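Local atomic coordinates of lipoprotein YgdI/YgdR-like SH3-like domain-containing protein (Shewanella oneidensis, PDB entry 2RB6), a protein that is of unknown function but is probably a membrane-attached bacterial lipoprotein built on a small SH3-like beta domain. Residues A[21-30]-A[41-50]. Residues are numbered along the deposited sequence; the frame is centred on the assembly and turned at random.
Sequences PKLDKTTGMY and MIKQEDVTQI
Tyr-30 meets Gln-44 along one edge of its ring and Ile-50 obliquely near its hydroxyl end, while Leu-23 CD1 of its own segment sits over the centre of one face. Gln-44 runs alongside the ring in the same direction; its NE2 lies 3.5 Å from Tyr-30 CE2, with amide and ring planes 66° apart. Gln-44 starts with its CG anti to the backbone N (chi1 -156°), which places that carbon against both Tyr-30 CE2 and Leu-23 CD1, the latter 3.6 Å away. From the opposite direction Ile-50 extends CD1 to within 3.3 Å of Tyr-30 CZ. Without the ring, as with an alanine at Tyr-30, a gap is likely to open between Leu-23, Gln-44 and Ile-50, leaving Gln-44 freer to turn. On the face of the hairpin opposite Tyr-30, selenomethionines Met-29 and Met-41 cross at about a right angle, SE to SE 3.8 Å. Tyr-30 N donates a nearly straight 2.8 Å hydrogen bond to Ile-42 O, the return bond from Ile-42 N to Tyr-30 O is longer and bent (137°), and Gln-44 N hydrogen-bonds Gly-28 O at 2.7 Å. The 3-10 turn 44-46 leads from hairpin 29-33/39-43 into strand 47-53, as in SH3-like barrels, while Met-7 of strand 4-9 packs against Tyr-30, Ile-42 and Val-47.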
ATOM      1  N   PRO A  21       0.275  -2.515   3.809  1.00 34.80           N
ATOM      2  CA  PRO A  21       0.894  -1.241   4.186  1.00 36.32           C
ATOM      3  C   PRO A  21       0.581  -0.941   5.656  1.00 38.27           C
ATOM      4  O   PRO A  21      -0.564  -1.080   6.106  1.00 38.71           O
ATOM      5  CB  PRO A  21       0.268  -0.235   3.205  1.00 34.20           C
ATOM      6  CG  PRO A  21      -1.063  -0.829   2.892  1.00 34.68           C
ATOM      7  CD  PRO A  21      -0.771  -2.320   2.787  1.00 35.23           C
ATOM      8  N   LYS A  22       1.611  -0.551   6.401  1.00 39.47           N
ATOM      9  CA  LYS A  22       1.488  -0.262   7.828  1.00 39.56           C
ATOM     10  C   LYS A  22       1.389   1.250   8.077  1.00 40.28           C
ATOM     11  O   LYS A  22       2.301   2.003   7.734  1.00 38.30           O
ATOM     12  CB  LYS A  22       2.713  -0.842   8.532  1.00 41.26           C
ATOM     13  CG  LYS A  22       2.539  -1.185   9.993  1.00 44.34           C
ATOM     14  CD  LYS A  22       3.541  -2.267  10.398  1.00 47.38           C
ATOM     15  CE  LYS A  22       3.391  -2.677  11.867  1.00 49.98           C
ATOM     16  NZ  LYS A  22       3.792  -1.589  12.816  1.00 50.47           N
ATOM     17  N   LEU A  23       0.287   1.691   8.680  1.00 40.96           N
ATOM     18  CA  LEU A  23       0.083   3.116   8.949  1.00 42.15           C
ATOM     19  C   LEU A  23       0.807   3.650  10.188  1.00 43.60           C
ATOM     20  O   LEU A  23       0.613   3.153  11.296  1.00 44.88           O
ATOM     21  CB  LEU A  23      -1.416   3.424   9.081  1.00 42.56           C
ATOM     22  CG  LEU A  23      -1.758   4.872   9.466  1.00 43.07           C
ATOM     23  CD1 LEU A  23      -1.114   5.829   8.470  1.00 41.74           C
ATOM     24  CD2 LEU A  23      -3.267   5.071   9.505  1.00 41.01           C
ATOM     25  N   ASP A  24       1.634   4.675   9.985  1.00 44.43           N
ATOM     26  CA  ASP A  24       2.382   5.323  11.062  1.00 43.81           C
ATOM     27  C   ASP A  24       1.620   6.599  11.436  1.00 44.33           C
ATOM     28  O   ASP A  24       1.690   7.609  10.725  1.00 42.11           O
ATOM     29  CB  ASP A  24       3.802   5.662  10.580  1.00 44.10           C
ATOM     30  CG  ASP A  24       4.690   6.250  11.679  1.00 44.39           C
ATOM     31  OD1 ASP A  24       5.927   6.183  11.535  1.00 45.99           O
ATOM     32  OD2 ASP A  24       4.171   6.796  12.675  1.00 43.49           O
ATOM     33  N   LYS A  25       0.888   6.532  12.549  1.00 44.45           N
ATOM     34  CA  LYS A  25       0.089   7.651  13.039  1.00 45.72           C
ATOM     35  C   LYS A  25       0.904   8.850  13.500  1.00 46.05           C
ATOM     36  O   LYS A  25       0.396   9.972  13.544  1.00 48.20           O
ATOM     37  CB  LYS A  25      -0.833   7.198  14.181  1.00 47.43           C
ATOM     38  CG  LYS A  25      -2.070   6.428  13.712  1.00 51.21           C
ATOM     39  CD  LYS A  25      -3.185   6.457  14.751  1.00 54.08           C
ATOM     40  CE  LYS A  25      -4.447   5.767  14.236  1.00 55.96           C
ATOM     41  NZ  LYS A  25      -5.560   5.785  15.240  1.00 57.30           N
ATOM     42  N   THR A  26       2.164   8.622  13.849  1.00 44.32           N
ATOM     43  CA  THR A  26       3.014   9.713  14.297  1.00 41.35           C
ATOM     44  C   THR A  26       3.225  10.680  13.135  1.00 41.01           C
ATOM     45  O   THR A  26       3.142  11.897  13.302  1.00 40.63           O
ATOM     46  CB  THR A  26       4.380   9.189  14.783  1.00 40.36           C
ATOM     47  OG1 THR A  26       4.179   8.228  15.827  1.00 38.20           O
ATOM     48  CG2 THR A  26       5.235  10.333  15.310  1.00 35.64           C
ATOM     49  N   THR A  27       3.482  10.128  11.952  1.00 40.69           N
ATOM     50  CA  THR A  27       3.718  10.939  10.761  1.00 40.38           C
ATOM     51  C   THR A  27       2.582  10.905   9.741  1.00 40.63           C
ATOM     52  O   THR A  27       2.650  11.589   8.718  1.00 40.12           O
ATOM     53  CB  THR A  27       4.976  10.478  10.022  1.00 40.52           C
ATOM     54  OG1 THR A  27       4.798   9.120   9.605  1.00 41.62           O
ATOM     55  CG2 THR A  27       6.196  10.578  10.910  1.00 38.85           C
ATOM     56  N   GLY A  28       1.542  10.121  10.007  1.00 40.47           N
ATOM     57  CA  GLY A  28       0.453  10.028   9.049  1.00 41.94           C
ATOM     58  C   GLY A  28       0.993   9.512   7.716  1.00 43.28           C
ATOM     59  O   GLY A  28       0.534   9.903   6.636  1.00 43.11           O
HETATM   60  N   MSE A  29       1.984   8.627   7.808  1.00 42.99           N
HETATM   61  CA  MSE A  29       2.636   8.029   6.647  1.00 41.68           C
HETATM   62  C   MSE A  29       2.362   6.531   6.538  1.00 38.71           C
HETATM   63  O   MSE A  29       2.424   5.811   7.532  1.00 36.55           O
HETATM   64  CB  MSE A  29       4.152   8.231   6.746  1.00 44.90           C
HETATM   65  CG  MSE A  29       4.622   9.660   6.642  1.00 49.56           C
HETATM   66 SE   MSE A  29       4.678  10.254   4.812  1.00 58.73          SE
HETATM   67  CE  MSE A  29       5.190  12.095   5.115  1.00 53.38           C
ATOM     68  N   TYR A  30       2.063   6.062   5.329  1.00 36.52           N
ATOM     69  CA  TYR A  30       1.839   4.633   5.106  1.00 35.16           C
ATOM     70  C   TYR A  30       3.133   4.033   4.564  1.00 33.36           C
ATOM     71  O   TYR A  30       3.650   4.477   3.538  1.00 32.48           O
ATOM     72  CB  TYR A  30       0.716   4.392   4.088  1.00 36.37           C
ATOM     73  CG  TYR A  30      -0.644   4.089   4.687  1.00 38.39           C
ATOM     74  CD1 TYR A  30      -0.896   2.870   5.326  1.00 38.95           C
ATOM     75  CD2 TYR A  30      -1.679   5.023   4.623  1.00 38.58           C
ATOM     76  CE1 TYR A  30      -2.143   2.592   5.880  1.00 39.22           C
ATOM     77  CE2 TYR A  30      -2.928   4.757   5.176  1.00 40.55           C
ATOM     78  CZ  TYR A  30      -3.153   3.543   5.803  1.00 41.35           C
ATOM     79  OH  TYR A  30      -4.389   3.287   6.352  1.00 43.59           O
HETATM   80  N   MSE A  41       7.437   5.435   1.229  1.00 44.90           N
HETATM   81  CA  MSE A  41       6.417   6.173   1.951  1.00 45.28           C
HETATM   82  C   MSE A  41       5.404   6.886   1.078  1.00 42.85           C
HETATM   83  O   MSE A  41       5.704   7.294  -0.041  1.00 43.19           O
HETATM   84  CB  MSE A  41       7.094   7.204   2.847  1.00 49.70           C
HETATM   85  CG  MSE A  41       6.815   7.056   4.325  1.00 54.90           C
HETATM   86 SE   MSE A  41       7.912   8.298   5.330  1.00 60.96          SE
HETATM   87  CE  MSE A  41       9.307   7.043   5.833  1.00 58.14           C
ATOM     88  N   ILE A  42       4.205   7.045   1.623  1.00 40.41           N
ATOM     89  CA  ILE A  42       3.113   7.730   0.948  1.00 39.10           C
ATOM     90  C   ILE A  42       2.260   8.331   2.066  1.00 38.71           C
ATOM     91  O   ILE A  42       2.011   7.678   3.080  1.00 38.80           O
ATOM     92  CB  ILE A  42       2.276   6.737   0.081  1.00 39.89           C
ATOM     93  CG1 ILE A  42       1.144   7.472  -0.644  1.00 38.66           C
ATOM     94  CG2 ILE A  42       1.702   5.625   0.951  1.00 40.27           C
ATOM     95  CD1 ILE A  42       1.591   8.349  -1.772  1.00 38.19           C
ATOM     96  N   LYS A  43       1.842   9.583   1.899  1.00 38.49           N
ATOM     97  CA  LYS A  43       1.029  10.263   2.908  1.00 37.97           C
ATOM     98  C   LYS A  43      -0.350   9.617   3.050  1.00 37.85           C
ATOM     99  O   LYS A  43      -0.970   9.239   2.061  1.00 37.79           O
ATOM    100  CB  LYS A  43       0.867  11.746   2.549  1.00 38.86           C
ATOM    101  CG  LYS A  43       2.176  12.510   2.351  1.00 40.19           C
ATOM    102  CD  LYS A  43       1.945  14.016   2.217  1.00 39.20           C
ATOM    103  CE  LYS A  43       1.322  14.600   3.483  1.00 40.85           C
ATOM    104  NZ  LYS A  43       2.187  14.405   4.683  1.00 42.58           N
ATOM    105  N   GLN A  44      -0.826   9.509   4.287  1.00 37.73           N
ATOM    106  CA  GLN A  44      -2.119   8.901   4.581  1.00 38.64           C
ATOM    107  C   GLN A  44      -3.231   9.611   3.815  1.00 39.62           C
ATOM    108  O   GLN A  44      -4.059   8.973   3.156  1.00 38.72           O
ATOM    109  CB  GLN A  44      -2.381   8.986   6.085  1.00 42.81           C
ATOM    110  CG  GLN A  44      -3.333   7.947   6.633  1.00 48.61           C
ATOM    111  CD  GLN A  44      -4.769   8.210   6.246  1.00 53.57           C
ATOM    112  OE1 GLN A  44      -5.363   9.211   6.654  1.00 56.16           O
ATOM    113  NE2 GLN A  44      -5.337   7.316   5.445  1.00 55.41           N
ATOM    114  N   GLU A  45      -3.232  10.939   3.899  1.00 40.31           N
ATOM    115  CA  GLU A  45      -4.223  11.767   3.229  1.00 40.32           C
ATOM    116  C   GLU A  45      -4.234  11.612   1.705  1.00 39.37           C
ATOM    117  O   GLU A  45      -5.228  11.941   1.058  1.00 39.26           O
ATOM    118  CB  GLU A  45      -3.985  13.232   3.579  1.00 43.86           C
ATOM    119  CG  GLU A  45      -2.581  13.700   3.279  1.00 48.68           C
ATOM    120  CD  GLU A  45      -2.416  15.201   3.439  1.00 52.24           C
ATOM    121  OE1 GLU A  45      -2.833  15.734   4.491  1.00 51.82           O
ATOM    122  OE2 GLU A  45      -1.862  15.844   2.516  1.00 54.67           O
ATOM    123  N   ASP A  46      -3.138  11.123   1.132  1.00 36.96           N
ATOM    124  CA  ASP A  46      -3.058  10.937  -0.319  1.00 35.22           C
ATOM    125  C   ASP A  46      -3.706   9.615  -0.740  1.00 35.35           C
ATOM    126  O   ASP A  46      -3.962   9.388  -1.933  1.00 35.41           O
ATOM    127  CB  ASP A  46      -1.591  10.944  -0.778  1.00 35.62           C
ATOM    128  CG  ASP A  46      -1.056  12.353  -1.059  1.00 35.54           C
ATOM    129  OD1 ASP A  46      -1.425  13.302  -0.333  1.00 32.97           O
ATOM    130  OD2 ASP A  46      -0.245  12.501  -2.002  1.00 35.39           O
ATOM    131  N   VAL A  47      -3.972   8.747   0.236  1.00 32.53           N
ATOM    132  CA  VAL A  47      -4.560   7.436  -0.035  1.00 29.19           C
ATOM    133  C   VAL A  47      -6.079   7.406   0.155  1.00 29.40           C
ATOM    134  O   VAL A  47      -6.581   7.702   1.233  1.00 29.89           O
ATOM    135  CB  VAL A  47      -3.906   6.367   0.870  1.00 27.23           C
ATOM    136  CG1 VAL A  47      -4.526   4.994   0.617  1.00 25.00           C
ATOM    137  CG2 VAL A  47      -2.410   6.337   0.620  1.00 21.98           C
ATOM    138  N   THR A  48      -6.809   7.048  -0.897  1.00 29.15           N
ATOM    139  CA  THR A  48      -8.262   6.979  -0.797  1.00 29.22           C
ATOM    140  C   THR A  48      -8.745   5.621  -0.277  1.00 29.32           C
ATOM    141  O   THR A  48      -9.753   5.541   0.430  1.00 31.14           O
ATOM    142  CB  THR A  48      -8.950   7.267  -2.163  1.00 29.76           C
ATOM    143  OG1 THR A  48      -8.501   6.327  -3.145  1.00 30.91           O
ATOM    144  CG2 THR A  48      -8.639   8.687  -2.635  1.00 25.72           C
ATOM    145  N   GLN A  49      -8.014   4.558  -0.595  1.00 27.91           N
ATOM    146  CA  GLN A  49      -8.407   3.222  -0.160  1.00 27.33           C
ATOM    147  C   GLN A  49      -7.256   2.216  -0.212  1.00 27.49           C
ATOM    148  O   GLN A  49      -6.289   2.398  -0.957  1.00 29.37           O
ATOM    149  CB  GLN A  49      -9.548   2.722  -1.060  1.00 25.61           C
ATOM    150  CG  GLN A  49      -9.204   2.823  -2.548  1.00 23.22           C
ATOM    151  CD  GLN A  49     -10.366   2.485  -3.473  1.00 24.43           C
ATOM    152  OE1 GLN A  49     -11.538   2.577  -3.092  1.00 22.22           O
ATOM    153  NE2 GLN A  49     -10.044   2.116  -4.709  1.00 23.47           N
ATOM    154  N   ILE A  50      -7.361   1.157   0.584  1.00 26.21           N
ATOM    155  CA  ILE A  50      -6.358   0.101   0.569  1.00 26.46           C
ATOM    156  C   ILE A  50      -7.082  -1.192   0.190  1.00 26.48           C
ATOM    157  O   ILE A  50      -8.000  -1.626   0.886  1.00 23.60           O
ATOM    158  CB  ILE A  50      -5.671  -0.045   1.934  1.00 27.97           C
ATOM    159  CG1 ILE A  50      -4.848   1.216   2.221  1.00 27.51           C
ATOM    160  CG2 ILE A  50      -4.784  -1.300   1.937  1.00 24.92           C
ATOM    161  CD1 ILE A  50      -4.273   1.287   3.620  1.00 30.95           C
TER